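Local coordinates for protein RNA-directed RNA polymerase (PDB 3ZED) that probably serves as the viral RNA-dependent RNA polymerase, adding ribonucleotides to growing RNA, both as a free protein and covalently attached to the genomic RNA, at residues F652-N657 with T670-L675; R569-F574 with I683-D688; G306-Q311 with I584-Y589. One frame throughout, in Å; residues are numbered along the deposited sequence.

Interactions 1 and 2 both belong to the thumb domain, whereas interaction 3 joins a strand of the palm domain to a helix of the thumb domain. Along the chain, interaction 1 falls wholly between the two segments of interaction 2, and helix 677-683 leads from 670-675 to 683-688. The centres of interactions 1 and 2 are about 22 Å apart, their nearest atoms about 7 Å. Interaction 3 lies about 24 Å from interaction 1 and about 31 Å from interaction 2, centre to centre. Strand 573-578 leads directly into helix 580-588, and Glu661, between the segments of interaction 1, forms a salt bridge with Arg308 of interaction 3. All three lie away from both potassium sites and the predicted GTP site.

Interaction 1: F652-N657 with T670-L675; sequences FLDDWN and TLSEPL
Leu671 packs over the indole of Trp656 where a loop of the thumb domain folds back on the C-terminal end of helix 650-654. This is the tight side. Leu671 CG stands 3.5 Å from the centroid of the five-membered ring of Trp656, only 12° off the normal, a CH-pi contact, and CD1 extends over the same face toward the rim. A broad indole suits this place because it offers Leu671 an apolar face while its NE1 bonds to Ile669 O. Beside it, Leu671 N donates to Leu653 O in the last helical turn (2.9 Å). Leu653 lies against the backbone of the loop, CB 3.6 Å from Ser672 N and CD1 near Leu671 O and Ser672 CA. Leu671 also reaches helix 604-621, and Arg639 of helix 625-645 bonds to Leu671 O.

The looser side is polar and nearer solvent. Asp654 and Thr670 run alongside one another in the same direction, their short side chains carrying oxygens suited to a surface. Thr670 OG1 is modelled 2.5 Å from Asp654 OD1, a hydrogen bond whose very short length is doubtful. Ser672 N adds a weak bond to Thr670 OG1, at 3.3 Å.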
ATOM      1  N   PHE B 652      21.709 -12.802 -13.208  1.00 66.91           N
ATOM      2  CA  PHE B 652      20.488 -13.094 -12.466  1.00 64.50           C
ATOM      3  C   PHE B 652      20.750 -13.095 -10.967  1.00 64.76           C
ATOM      4  O   PHE B 652      19.939 -12.543 -10.233  1.00 64.04           O
ATOM      5  CB  PHE B 652      19.887 -14.444 -12.885  1.00 66.86           C
ATOM      6  CG  PHE B 652      19.403 -14.526 -14.308  1.00 70.13           C
ATOM      7  CD1 PHE B 652      18.447 -13.631 -14.788  1.00 73.24           C
ATOM      8  CD2 PHE B 652      19.854 -15.534 -15.155  1.00 73.57           C
ATOM      9  CE1 PHE B 652      17.982 -13.718 -16.100  1.00 75.55           C
ATOM     10  CE2 PHE B 652      19.386 -15.622 -16.467  1.00 77.83           C
ATOM     11  CZ  PHE B 652      18.453 -14.714 -16.929  1.00 75.96           C
ATOM     12  N   LEU B 653      21.881 -13.693 -10.514  1.00 58.58           N
ATOM     13  CA  LEU B 653      22.246 -13.749  -9.100  1.00 55.62           C
ATOM     14  C   LEU B 653      22.639 -12.355  -8.566  1.00 61.76           C
ATOM     15  O   LEU B 653      22.423 -12.093  -7.379  1.00 61.50           O
ATOM     16  CB  LEU B 653      23.340 -14.779  -8.824  1.00 54.60           C
ATOM     17  CG  LEU B 653      22.975 -16.267  -9.001  1.00 57.55           C
ATOM     18  CD1 LEU B 653      24.166 -17.155  -8.693  1.00 57.56           C
ATOM     19  CD2 LEU B 653      21.794 -16.684  -8.127  1.00 55.64           C
ATOM     20  N   ASP B 654      23.161 -11.456  -9.427  1.00 59.48           N
ATOM     21  CA  ASP B 654      23.486 -10.079  -9.039  1.00 59.50           C
ATOM     22  C   ASP B 654      22.189  -9.286  -8.927  1.00 63.81           C
ATOM     23  O   ASP B 654      21.990  -8.547  -7.953  1.00 62.86           O
ATOM     24  CB  ASP B 654      24.454  -9.393 -10.041  1.00 62.88           C
ATOM     25  CG  ASP B 654      25.883  -9.920 -10.118  1.00 76.97           C
ATOM     26  OD1 ASP B 654      26.461 -10.238  -9.058  1.00 76.02           O
ATOM     27  OD2 ASP B 654      26.456  -9.922 -11.235  1.00 87.41           O
ATOM     28  N   ASP B 655      21.283  -9.463  -9.906  1.00 61.38           N
ATOM     29  CA  ASP B 655      19.980  -8.779  -9.889  1.00 61.19           C
ATOM     30  C   ASP B 655      18.877  -9.745  -9.388  1.00 61.97           C
ATOM     31  O   ASP B 655      17.834  -9.871 -10.020  1.00 62.17           O
ATOM     32  CB  ASP B 655      19.653  -8.202 -11.281  1.00 64.87           C
ATOM     33  CG  ASP B 655      20.763  -7.357 -11.890  1.00 80.67           C
ATOM     34  OD1 ASP B 655      21.327  -6.501 -11.166  1.00 81.04           O
ATOM     35  OD2 ASP B 655      21.069  -7.553 -13.086  1.00 92.13           O
ATOM     36  N   TRP B 656      19.129 -10.420  -8.242  1.00 55.49           N
ATOM     37  CA  TRP B 656      18.245 -11.422  -7.615  1.00 54.65           C
ATOM     38  C   TRP B 656      16.934 -10.859  -7.042  1.00 58.44           C
ATOM     39  O   TRP B 656      15.986 -11.615  -6.840  1.00 58.09           O
ATOM     40  CB  TRP B 656      18.991 -12.147  -6.482  1.00 52.71           C
ATOM     41  CG  TRP B 656      19.273 -11.286  -5.281  1.00 52.56           C
ATOM     42  CD1 TRP B 656      20.365 -10.495  -5.078  1.00 55.52           C
ATOM     43  CD2 TRP B 656      18.457 -11.157  -4.106  1.00 51.25           C
ATOM     44  NE1 TRP B 656      20.292  -9.893  -3.846  1.00 54.27           N
ATOM     45  CE2 TRP B 656      19.114 -10.253  -3.240  1.00 54.62           C
ATOM     46  CE3 TRP B 656      17.217 -11.701  -3.707  1.00 51.26           C
ATOM     47  CZ2 TRP B 656      18.565  -9.861  -2.016  1.00 52.47           C
ATOM     48  CZ3 TRP B 656      16.685 -11.327  -2.482  1.00 51.36           C
ATOM     49  CH2 TRP B 656      17.348 -10.415  -1.656  1.00 51.83           C
ATOM     50  N   ASN B 657      16.902  -9.556  -6.748  1.00 54.97           N
ATOM     51  CA  ASN B 657      15.802  -8.849  -6.093  1.00 53.73           C
ATOM     52  C   ASN B 657      14.452  -9.044  -6.783  1.00 58.38           C
ATOM     53  O   ASN B 657      13.467  -9.320  -6.101  1.00 56.74           O
ATOM     54  CB  ASN B 657      16.138  -7.361  -5.952  1.00 52.22           C
ATOM     55  CG  ASN B 657      17.429  -7.158  -5.188  1.00 65.15           C
ATOM     56  OD1 ASN B 657      18.530  -7.280  -5.734  1.00 56.94           O
ATOM     57  ND2 ASN B 657      17.328  -7.008  -3.884  1.00 50.21           N
ATOM     58  N   THR B 670      24.495  -8.884  -3.722  1.00 55.32           N
ATOM     59  CA  THR B 670      24.548  -9.853  -4.805  1.00 54.99           C
ATOM     60  C   THR B 670      24.609 -11.275  -4.229  1.00 56.30           C
ATOM     61  O   THR B 670      25.264 -11.503  -3.210  1.00 55.64           O
ATOM     62  CB  THR B 670      25.716  -9.553  -5.777  1.00 65.23           C
ATOM     63  OG1 THR B 670      25.814 -10.627  -6.710  1.00 72.52           O
ATOM     64  CG2 THR B 670      27.062  -9.389  -5.073  1.00 63.09           C
ATOM     65  N   LEU B 671      23.950 -12.228  -4.910  1.00 51.09           N
ATOM     66  CA  LEU B 671      23.921 -13.629  -4.500  1.00 50.28           C
ATOM     67  C   LEU B 671      24.780 -14.511  -5.423  1.00 55.84           C
ATOM     68  O   LEU B 671      24.658 -15.738  -5.373  1.00 53.51           O
ATOM     69  CB  LEU B 671      22.466 -14.149  -4.442  1.00 49.83           C
ATOM     70  CG  LEU B 671      21.486 -13.432  -3.497  1.00 52.85           C
ATOM     71  CD1 LEU B 671      20.158 -14.187  -3.409  1.00 52.26           C
ATOM     72  CD2 LEU B 671      22.061 -13.255  -2.123  1.00 53.43           C
ATOM     73  N   SER B 672      25.689 -13.892  -6.233  1.00 56.72           N
ATOM     74  CA  SER B 672      26.584 -14.610  -7.153  1.00 58.58           C
ATOM     75  C   SER B 672      27.570 -15.487  -6.378  1.00 62.88           C
ATOM     76  O   SER B 672      27.904 -16.589  -6.828  1.00 63.13           O
ATOM     77  CB  SER B 672      27.322 -13.646  -8.073  1.00 64.87           C
ATOM     78  OG  SER B 672      28.105 -12.719  -7.344  1.00 78.74           O
ATOM     79  N   GLU B 673      28.000 -15.019  -5.186  1.00 58.50           N
ATOM     80  CA  GLU B 673      28.858 -15.808  -4.297  1.00 57.70           C
ATOM     81  C   GLU B 673      28.000 -16.347  -3.142  1.00 57.34           C
ATOM     82  O   GLU B 673      27.050 -15.663  -2.736  1.00 54.42           O
ATOM     83  CB  GLU B 673      30.064 -14.999  -3.790  1.00 59.74           C
ATOM     84  CG  GLU B 673      31.223 -14.952  -4.787  1.00 73.71           C
ATOM     85  CD  GLU B 673      31.774 -16.287  -5.263  1.00 95.10           C
ATOM     86  OE1 GLU B 673      32.257 -17.072  -4.414  1.00 94.74           O
ATOM     87  OE2 GLU B 673      31.726 -16.548  -6.487  1.00 89.36           O
ATOM     88  N   PRO B 674      28.253 -17.581  -2.641  1.00 52.17           N
ATOM     89  CA  PRO B 674      27.408 -18.109  -1.548  1.00 50.08           C
ATOM     90  C   PRO B 674      27.429 -17.224  -0.310  1.00 51.88           C
ATOM     91  O   PRO B 674      28.417 -16.526  -0.046  1.00 53.22           O
ATOM     92  CB  PRO B 674      28.032 -19.478  -1.230  1.00 52.47           C
ATOM     93  CG  PRO B 674      28.856 -19.818  -2.418  1.00 57.92           C
ATOM     94  CD  PRO B 674      29.321 -18.532  -3.007  1.00 53.79           C
ATOM     95  N   LEU B 675      26.313 -17.226   0.424  1.00 44.84           N
ATOM     96  CA  LEU B 675      26.126 -16.480   1.669  1.00 43.10           C
ATOM     97  C   LEU B 675      27.193 -16.890   2.715  1.00 44.41           C
ATOM     98  O   LEU B 675      27.438 -18.086   2.916  1.00 44.90           O
ATOM     99  CB  LEU B 675      24.711 -16.795   2.203  1.00 42.13           C
ATOM    100  CG  LEU B 675      24.146 -15.937   3.323  1.00 46.46           C
ATOM    101  CD1 LEU B 675      22.644 -15.991   3.294  1.00 46.20           C
ATOM    102  CD2 LEU B 675      24.619 -16.410   4.699  1.00 48.19           C
TER

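Interaction 2: R569-F574 with I683-D688; sequences RQMEMF and INTPLD
Met571 and Met573 reach from a beta hairpin of the thumb domain, where strands 563-568 and 573-578 meet through a G1 beta bulge, to the loop that follows helix 677-683. In the bulge Glu572 and Met573 both face Ser568, and Glu572 takes the left-handed backbone conformation (phi 59°, psi 48°) more often given to glycine. The two methionines flanking Glu572 converge on one backbone carbonyl: Met573 CE lies 3.3 Å from Asn684 O, and Met571 CE lies 3.7 Å from that same oxygen. A bend at chi3 (81°) sets CE of Met571 beside this carbonyl, while its SD rests 3.8 Å from Asn684 CB, the two side chains crossing at about a right angle. At the margin Met573 CE approaches Pro686 CG at 4.4 Å. No hydrogen bond spans the contact, so it rests mainly on van der Waals packing, perhaps with a slight attraction between the S-methyl groups and the carbonyl oxygen; long, flexible, unbranched methionines are well suited to this. The polar ends of the loop residues turn back on their own helix: Asn684 ND2 bonds to Leu680 O and Thr685 OG1 to Val681 O. Asn684 also touches Val575 and Pro576, farther along strand 573-578, and on the other side of the hairpin Phe574 packs against helices 364-377 and 524-533.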
ATOM      1  N   ARG B 569      26.408 -10.515  19.134  1.00 37.51           N
ATOM      2  CA  ARG B 569      27.612 -10.248  19.946  1.00 38.22           C
ATOM      3  C   ARG B 569      28.732  -9.627  19.101  1.00 43.40           C
ATOM      4  O   ARG B 569      29.495  -8.801  19.610  1.00 43.23           O
ATOM      5  CB  ARG B 569      28.144 -11.537  20.607  1.00 36.47           C
ATOM      6  CG  ARG B 569      27.345 -11.946  21.818  1.00 41.12           C
ATOM      7  CD  ARG B 569      27.954 -13.140  22.557  1.00 38.93           C
ATOM      8  NE  ARG B 569      26.957 -13.674  23.490  1.00 39.47           N
ATOM      9  CZ  ARG B 569      26.779 -13.237  24.733  1.00 61.27           C
ATOM     10  NH1 ARG B 569      27.593 -12.315  25.247  1.00 44.87           N
ATOM     11  NH2 ARG B 569      25.796 -13.731  25.478  1.00 42.57           N
ATOM     12  N   GLN B 570      28.864 -10.059  17.831  1.00 40.60           N
ATOM     13  CA  GLN B 570      29.904  -9.567  16.928  1.00 41.59           C
ATOM     14  C   GLN B 570      29.710  -8.090  16.608  1.00 46.20           C
ATOM     15  O   GLN B 570      30.671  -7.351  16.615  1.00 49.02           O
ATOM     16  CB  GLN B 570      29.921 -10.376  15.608  1.00 41.97           C
ATOM     17  CG  GLN B 570      31.085 -10.000  14.671  1.00 36.71           C
ATOM     18  CD  GLN B 570      31.127 -10.797  13.395  1.00 44.00           C
ATOM     19  OE1 GLN B 570      30.163 -11.429  12.964  1.00 41.34           O
ATOM     20  NE2 GLN B 570      32.246 -10.776  12.748  1.00 44.77           N
ATOM     21  N   MET B 571      28.483  -7.684  16.320  1.00 42.25           N
ATOM     22  CA  MET B 571      28.152  -6.328  15.911  1.00 42.16           C
ATOM     23  C   MET B 571      27.722  -5.447  17.072  1.00 46.69           C
ATOM     24  O   MET B 571      27.725  -4.222  16.924  1.00 46.04           O
ATOM     25  CB  MET B 571      27.063  -6.362  14.834  1.00 42.81           C
ATOM     26  CG  MET B 571      27.513  -7.074  13.576  1.00 45.35           C
ATOM     27  SD  MET B 571      26.362  -6.830  12.236  1.00 48.59           S
ATOM     28  CE  MET B 571      26.886  -5.187  11.657  1.00 45.56           C
ATOM     29  N   GLU B 572      27.398  -6.066  18.236  1.00 43.48           N
ATOM     30  CA  GLU B 572      26.981  -5.407  19.487  1.00 43.49           C
ATOM     31  C   GLU B 572      25.730  -4.566  19.244  1.00 47.59           C
ATOM     32  O   GLU B 572      25.635  -3.401  19.640  1.00 47.45           O
ATOM     33  CB  GLU B 572      28.102  -4.574  20.110  1.00 45.52           C
ATOM     34  CG  GLU B 572      29.162  -5.408  20.808  1.00 52.35           C
ATOM     35  CD  GLU B 572      30.139  -4.532  21.551  1.00 74.41           C
ATOM     36  OE1 GLU B 572      29.833  -4.179  22.711  1.00 70.88           O
ATOM     37  OE2 GLU B 572      31.154  -4.116  20.942  1.00 72.77           O
ATOM     38  N   MET B 573      24.766  -5.192  18.582  1.00 41.85           N
ATOM     39  CA  MET B 573      23.511  -4.563  18.247  1.00 40.57           C
ATOM     40  C   MET B 573      22.467  -5.596  17.953  1.00 39.81           C
ATOM     41  O   MET B 573      22.771  -6.782  17.757  1.00 38.17           O
ATOM     42  CB  MET B 573      23.669  -3.598  17.045  1.00 43.25           C
ATOM     43  CG  MET B 573      24.148  -4.254  15.762  1.00 47.28           C
ATOM     44  SD  MET B 573      24.772  -3.006  14.587  1.00 51.78           S
ATOM     45  CE  MET B 573      23.329  -2.800  13.623  1.00 46.45           C
ATOM     46  N   PHE B 574      21.215  -5.130  17.937  1.00 35.02           N
ATOM     47  CA  PHE B 574      20.085  -5.942  17.526  1.00 33.74           C
ATOM     48  C   PHE B 574      20.008  -5.919  16.011  1.00 38.21           C
ATOM     49  O   PHE B 574      20.263  -4.877  15.377  1.00 39.55           O
ATOM     50  CB  PHE B 574      18.772  -5.441  18.142  1.00 34.68           C
ATOM     51  CG  PHE B 574      18.669  -5.766  19.604  1.00 35.05           C
ATOM     52  CD1 PHE B 574      18.111  -6.965  20.027  1.00 36.49           C
ATOM     53  CD2 PHE B 574      19.103  -4.862  20.563  1.00 36.23           C
ATOM     54  CE1 PHE B 574      17.995  -7.257  21.391  1.00 37.65           C
ATOM     55  CE2 PHE B 574      19.013  -5.171  21.925  1.00 38.95           C
ATOM     56  CZ  PHE B 574      18.463  -6.364  22.329  1.00 36.41           C
ATOM     57  N   ILE B 683      24.544  -6.549   5.439  1.00 38.74           N
ATOM     58  CA  ILE B 683      23.135  -6.171   5.401  1.00 38.11           C
ATOM     59  C   ILE B 683      22.719  -5.436   6.699  1.00 42.14           C
ATOM     60  O   ILE B 683      21.689  -4.770   6.721  1.00 40.69           O
ATOM     61  CB  ILE B 683      22.202  -7.379   5.090  1.00 40.38           C
ATOM     62  CG1 ILE B 683      22.209  -8.452   6.200  1.00 40.18           C
ATOM     63  CG2 ILE B 683      22.525  -7.965   3.723  1.00 40.57           C
ATOM     64  CD1 ILE B 683      21.120  -9.511   6.107  1.00 44.90           C
ATOM     65  N   ASN B 684      23.544  -5.535   7.760  1.00 38.59           N
ATOM     66  CA  ASN B 684      23.252  -4.929   9.050  1.00 36.85           C
ATOM     67  C   ASN B 684      24.148  -3.758   9.368  1.00 40.93           C
ATOM     68  O   ASN B 684      23.995  -3.149  10.429  1.00 41.83           O
ATOM     69  CB  ASN B 684      23.360  -5.983  10.145  1.00 33.86           C
ATOM     70  CG  ASN B 684      22.158  -6.860  10.175  1.00 40.17           C
ATOM     71  OD1 ASN B 684      21.021  -6.378  10.284  1.00 33.56           O
ATOM     72  ND2 ASN B 684      22.369  -8.156  10.074  1.00 31.81           N
ATOM     73  N   THR B 685      25.055  -3.404   8.451  1.00 38.13           N
ATOM     74  CA  THR B 685      26.005  -2.316   8.678  1.00 38.50           C
ATOM     75  C   THR B 685      25.324  -0.953   8.527  1.00 44.51           C
ATOM     76  O   THR B 685      24.791  -0.642   7.453  1.00 45.09           O
ATOM     77  CB  THR B 685      27.231  -2.481   7.782  1.00 39.03           C
ATOM     78  OG1 THR B 685      27.869  -3.681   8.187  1.00 38.10           O
ATOM     79  CG2 THR B 685      28.244  -1.308   7.897  1.00 31.08           C
ATOM     80  N   PRO B 686      25.324  -0.132   9.608  1.00 41.84           N
ATOM     81  CA  PRO B 686      24.738   1.211   9.496  1.00 41.97           C
ATOM     82  C   PRO B 686      25.678   2.157   8.770  1.00 49.79           C
ATOM     83  O   PRO B 686      26.889   2.042   8.906  1.00 49.86           O
ATOM     84  CB  PRO B 686      24.531   1.657  10.950  1.00 43.77           C
ATOM     85  CG  PRO B 686      25.255   0.666  11.799  1.00 48.54           C
ATOM     86  CD  PRO B 686      25.911  -0.362  10.946  1.00 43.69           C
ATOM     87  N   LEU B 687      25.120   3.097   8.023  1.00 51.35           N
ATOM     88  CA  LEU B 687      25.872   4.123   7.301  1.00 54.72           C
ATOM     89  C   LEU B 687      26.416   5.146   8.283  1.00 59.86           C
ATOM     90  O   LEU B 687      27.541   5.588   8.122  1.00 60.26           O
ATOM     91  CB  LEU B 687      24.973   4.804   6.261  1.00 55.32           C
ATOM     92  CG  LEU B 687      25.349   4.569   4.817  1.00 61.78           C
ATOM     93  CD1 LEU B 687      24.108   4.557   3.943  1.00 61.66           C
ATOM     94  CD2 LEU B 687      26.331   5.627   4.337  1.00 67.46           C
ATOM     95  N   ASP B 688      25.625   5.467   9.325  1.00 57.54           N
ATOM     96  CA  ASP B 688      25.926   6.435  10.367  1.00 59.31           C
ATOM     97  C   ASP B 688      25.569   5.920  11.755  1.00 62.36           C
ATOM     98  O   ASP B 688      24.703   5.053  11.898  1.00 61.60           O
ATOM     99  CB  ASP B 688      25.140   7.738  10.106  1.00 62.81           C
ATOM    100  CG  ASP B 688      25.583   8.508   8.875  1.00 81.55           C
ATOM    101  OD1 ASP B 688      26.708   9.085   8.900  1.00 86.05           O
ATOM    102  OD2 ASP B 688      24.798   8.571   7.903  1.00 85.35           O
TER

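Interaction 3: G306-Q311 with I584-Y589; sequences GERYTQ and IASAAY
Arg308 and Tyr589 pass one another running opposite ways, their guanidinium and ring planes 49° apart, where strand 299-310 of the palm domain meets the C-terminal end of helix 580-588 of the thumb domain. The aliphatic part of the arginine does the packing: CD lies 3.7 Å from Tyr589 CB and 3.3 Å from Ala585 O. A bend at chi3 (-87°) turns NE off the line of the chain, and the head group comes to lie with Tyr589 O at its edge. NH1 donates to that oxygen, which lies in the guanidinium plane; the modelled 2.5 Å is doubtfully short. Over one face sits Ser586 CA, 3.7 Å above the plane. Ala585, with only a methyl, allows the close approach of the arginine chain, its CB 4.1 Å from Arg308 CD. Farther along, Gln311 and Tyr589 cross at about a right angle; Gln311 NE2 bonds to Leu157 O and Tyr589 OH to Ile154 O.

Arginine suits this place because one side chain offers both apolar length and several N-H groups. NH2 forms a salt bridge with Glu661 OE1, while Glu661 OE2 is hydrogen-bonded to Ser586 OG. The positive charge is probably offset by this carboxylate, and may also be favoured by the helix's C-terminal end.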
ATOM      1  N   GLY B 306      -2.649 -13.625  -4.540  1.00 44.95           N
ATOM      2  CA  GLY B 306      -1.820 -14.810  -4.318  1.00 45.40           C
ATOM      3  C   GLY B 306      -1.243 -14.752  -2.918  1.00 50.15           C
ATOM      4  O   GLY B 306      -0.566 -13.787  -2.568  1.00 50.63           O
ATOM      5  N   GLU B 307      -1.587 -15.721  -2.075  1.00 47.49           N
ATOM      6  CA  GLU B 307      -1.141 -15.767  -0.678  1.00 45.77           C
ATOM      7  C   GLU B 307      -1.060 -17.181  -0.154  1.00 45.45           C
ATOM      8  O   GLU B 307      -1.547 -18.107  -0.800  1.00 45.57           O
ATOM      9  CB  GLU B 307      -2.122 -14.977   0.201  1.00 47.32           C
ATOM     10  CG  GLU B 307      -1.592 -13.605   0.519  1.00 59.78           C
ATOM     11  CD  GLU B 307      -2.589 -12.653   1.124  1.00 75.38           C
ATOM     12  OE1 GLU B 307      -3.670 -13.107   1.565  1.00 65.86           O
ATOM     13  OE2 GLU B 307      -2.267 -11.446   1.183  1.00 77.10           O
ATOM     14  N   ARG B 308      -0.487 -17.339   1.042  1.00 38.76           N
ATOM     15  CA  ARG B 308      -0.397 -18.621   1.708  1.00 38.21           C
ATOM     16  C   ARG B 308      -1.638 -18.705   2.595  1.00 44.21           C
ATOM     17  O   ARG B 308      -1.661 -18.228   3.736  1.00 44.51           O
ATOM     18  CB  ARG B 308       0.960 -18.797   2.431  1.00 36.80           C
ATOM     19  CG  ARG B 308       2.083 -19.025   1.394  1.00 45.02           C
ATOM     20  CD  ARG B 308       3.532 -18.870   1.829  1.00 44.20           C
ATOM     21  NE  ARG B 308       3.981 -17.493   1.726  1.00 49.19           N
ATOM     22  CZ  ARG B 308       4.931 -17.030   0.922  1.00 49.75           C
ATOM     23  NH1 ARG B 308       5.590 -17.846   0.120  1.00 45.20           N
ATOM     24  NH2 ARG B 308       5.229 -15.749   0.919  1.00 48.59           N
ATOM     25  N   TYR B 309      -2.724 -19.220   1.983  1.00 39.65           N
ATOM     26  CA  TYR B 309      -4.024 -19.407   2.606  1.00 37.54           C
ATOM     27  C   TYR B 309      -4.091 -20.697   3.391  1.00 40.62           C
ATOM     28  O   TYR B 309      -3.350 -21.634   3.109  1.00 41.22           O
ATOM     29  CB  TYR B 309      -5.118 -19.414   1.528  1.00 39.33           C
ATOM     30  CG  TYR B 309      -5.281 -18.086   0.824  1.00 39.27           C
ATOM     31  CD1 TYR B 309      -5.820 -16.990   1.484  1.00 39.69           C
ATOM     32  CD2 TYR B 309      -4.917 -17.934  -0.509  1.00 40.39           C
ATOM     33  CE1 TYR B 309      -5.964 -15.760   0.848  1.00 38.42           C
ATOM     34  CE2 TYR B 309      -5.066 -16.710  -1.162  1.00 39.97           C
ATOM     35  CZ  TYR B 309      -5.604 -15.630  -0.480  1.00 43.95           C
ATOM     36  OH  TYR B 309      -5.772 -14.412  -1.091  1.00 41.35           O
ATOM     37  N   THR B 310      -5.006 -20.758   4.361  1.00 38.44           N
ATOM     38  CA  THR B 310      -5.289 -21.970   5.137  1.00 39.81           C
ATOM     39  C   THR B 310      -6.137 -22.861   4.228  1.00 46.58           C
ATOM     40  O   THR B 310      -7.133 -22.377   3.689  1.00 48.40           O
ATOM     41  CB  THR B 310      -5.959 -21.565   6.464  1.00 50.50           C
ATOM     42  OG1 THR B 310      -4.943 -21.039   7.311  1.00 55.87           O
ATOM     43  CG2 THR B 310      -6.606 -22.694   7.175  1.00 55.34           C
ATOM     44  N   GLN B 311      -5.722 -24.135   4.015  1.00 43.79           N
ATOM     45  CA  GLN B 311      -6.458 -25.103   3.179  1.00 44.81           C
ATOM     46  C   GLN B 311      -7.916 -25.254   3.627  1.00 51.07           C
ATOM     47  O   GLN B 311      -8.814 -25.209   2.802  1.00 49.29           O
ATOM     48  CB  GLN B 311      -5.789 -26.480   3.202  1.00 46.03           C
ATOM     49  CG  GLN B 311      -4.473 -26.547   2.431  1.00 41.08           C
ATOM     50  CD  GLN B 311      -3.818 -27.880   2.620  1.00 48.44           C
ATOM     51  OE1 GLN B 311      -4.464 -28.887   2.880  1.00 53.93           O
ATOM     52  NE2 GLN B 311      -2.519 -27.929   2.490  1.00 41.01           N
ATOM     53  N   ILE B 584       8.603 -19.754   8.259  1.00 34.49           N
ATOM     54  CA  ILE B 584       8.143 -21.135   8.059  1.00 34.35           C
ATOM     55  C   ILE B 584       7.168 -21.218   6.868  1.00 38.35           C
ATOM     56  O   ILE B 584       7.368 -22.072   6.008  1.00 39.29           O
ATOM     57  CB  ILE B 584       7.541 -21.708   9.363  1.00 36.84           C
ATOM     58  CG1 ILE B 584       8.591 -21.779  10.505  1.00 36.46           C
ATOM     59  CG2 ILE B 584       6.822 -23.060   9.171  1.00 39.08           C
ATOM     60  CD1 ILE B 584       9.799 -22.786  10.368  1.00 39.30           C
ATOM     61  N   ALA B 585       6.173 -20.320   6.784  1.00 34.45           N
ATOM     62  CA  ALA B 585       5.205 -20.334   5.676  1.00 35.64           C
ATOM     63  C   ALA B 585       5.913 -20.184   4.325  1.00 38.73           C
ATOM     64  O   ALA B 585       5.602 -20.911   3.385  1.00 37.66           O
ATOM     65  CB  ALA B 585       4.170 -19.223   5.858  1.00 35.77           C
ATOM     66  N   SER B 586       6.887 -19.280   4.260  1.00 36.41           N
ATOM     67  CA  SER B 586       7.676 -19.001   3.052  1.00 37.75           C
ATOM     68  C   SER B 586       8.604 -20.193   2.687  1.00 41.16           C
ATOM     69  O   SER B 586       8.740 -20.514   1.499  1.00 41.56           O
ATOM     70  CB  SER B 586       8.469 -17.713   3.225  1.00 42.40           C
ATOM     71  OG  SER B 586       9.056 -17.341   1.994  1.00 57.77           O
ATOM     72  N   ALA B 587       9.163 -20.894   3.697  1.00 36.01           N
ATOM     73  CA  ALA B 587       9.973 -22.102   3.489  1.00 36.50           C
ATOM     74  C   ALA B 587       9.108 -23.253   2.986  1.00 43.97           C
ATOM     75  O   ALA B 587       9.548 -24.006   2.115  1.00 47.33           O
ATOM     76  CB  ALA B 587      10.671 -22.516   4.787  1.00 36.62           C
ATOM     77  N   ALA B 588       7.884 -23.398   3.529  1.00 39.28           N
ATOM     78  CA  ALA B 588       6.945 -24.460   3.150  1.00 39.15           C
ATOM     79  C   ALA B 588       6.369 -24.224   1.737  1.00 42.14           C
ATOM     80  O   ALA B 588       6.321 -25.160   0.935  1.00 42.82           O
ATOM     81  CB  ALA B 588       5.814 -24.553   4.170  1.00 39.08           C
ATOM     82  N   TYR B 589       5.934 -22.983   1.445  1.00 35.47           N
ATOM     83  CA  TYR B 589       5.338 -22.614   0.169  1.00 34.97           C
ATOM     84  C   TYR B 589       6.068 -21.438  -0.478  1.00 41.74           C
ATOM     85  O   TYR B 589       5.582 -20.310  -0.404  1.00 39.62           O
ATOM     86  CB  TYR B 589       3.848 -22.291   0.339  1.00 34.45           C
ATOM     87  CG  TYR B 589       3.017 -23.545   0.460  1.00 35.29           C
ATOM     88  CD1 TYR B 589       2.587 -24.231  -0.669  1.00 37.42           C
ATOM     89  CD2 TYR B 589       2.698 -24.075   1.709  1.00 34.52           C
ATOM     90  CE1 TYR B 589       1.854 -25.413  -0.559  1.00 39.48           C
ATOM     91  CE2 TYR B 589       1.981 -25.256   1.827  1.00 36.24           C
ATOM     92  CZ  TYR B 589       1.563 -25.926   0.691  1.00 43.79           C
ATOM     93  OH  TYR B 589       0.863 -27.102   0.816  1.00 48.00           O
TER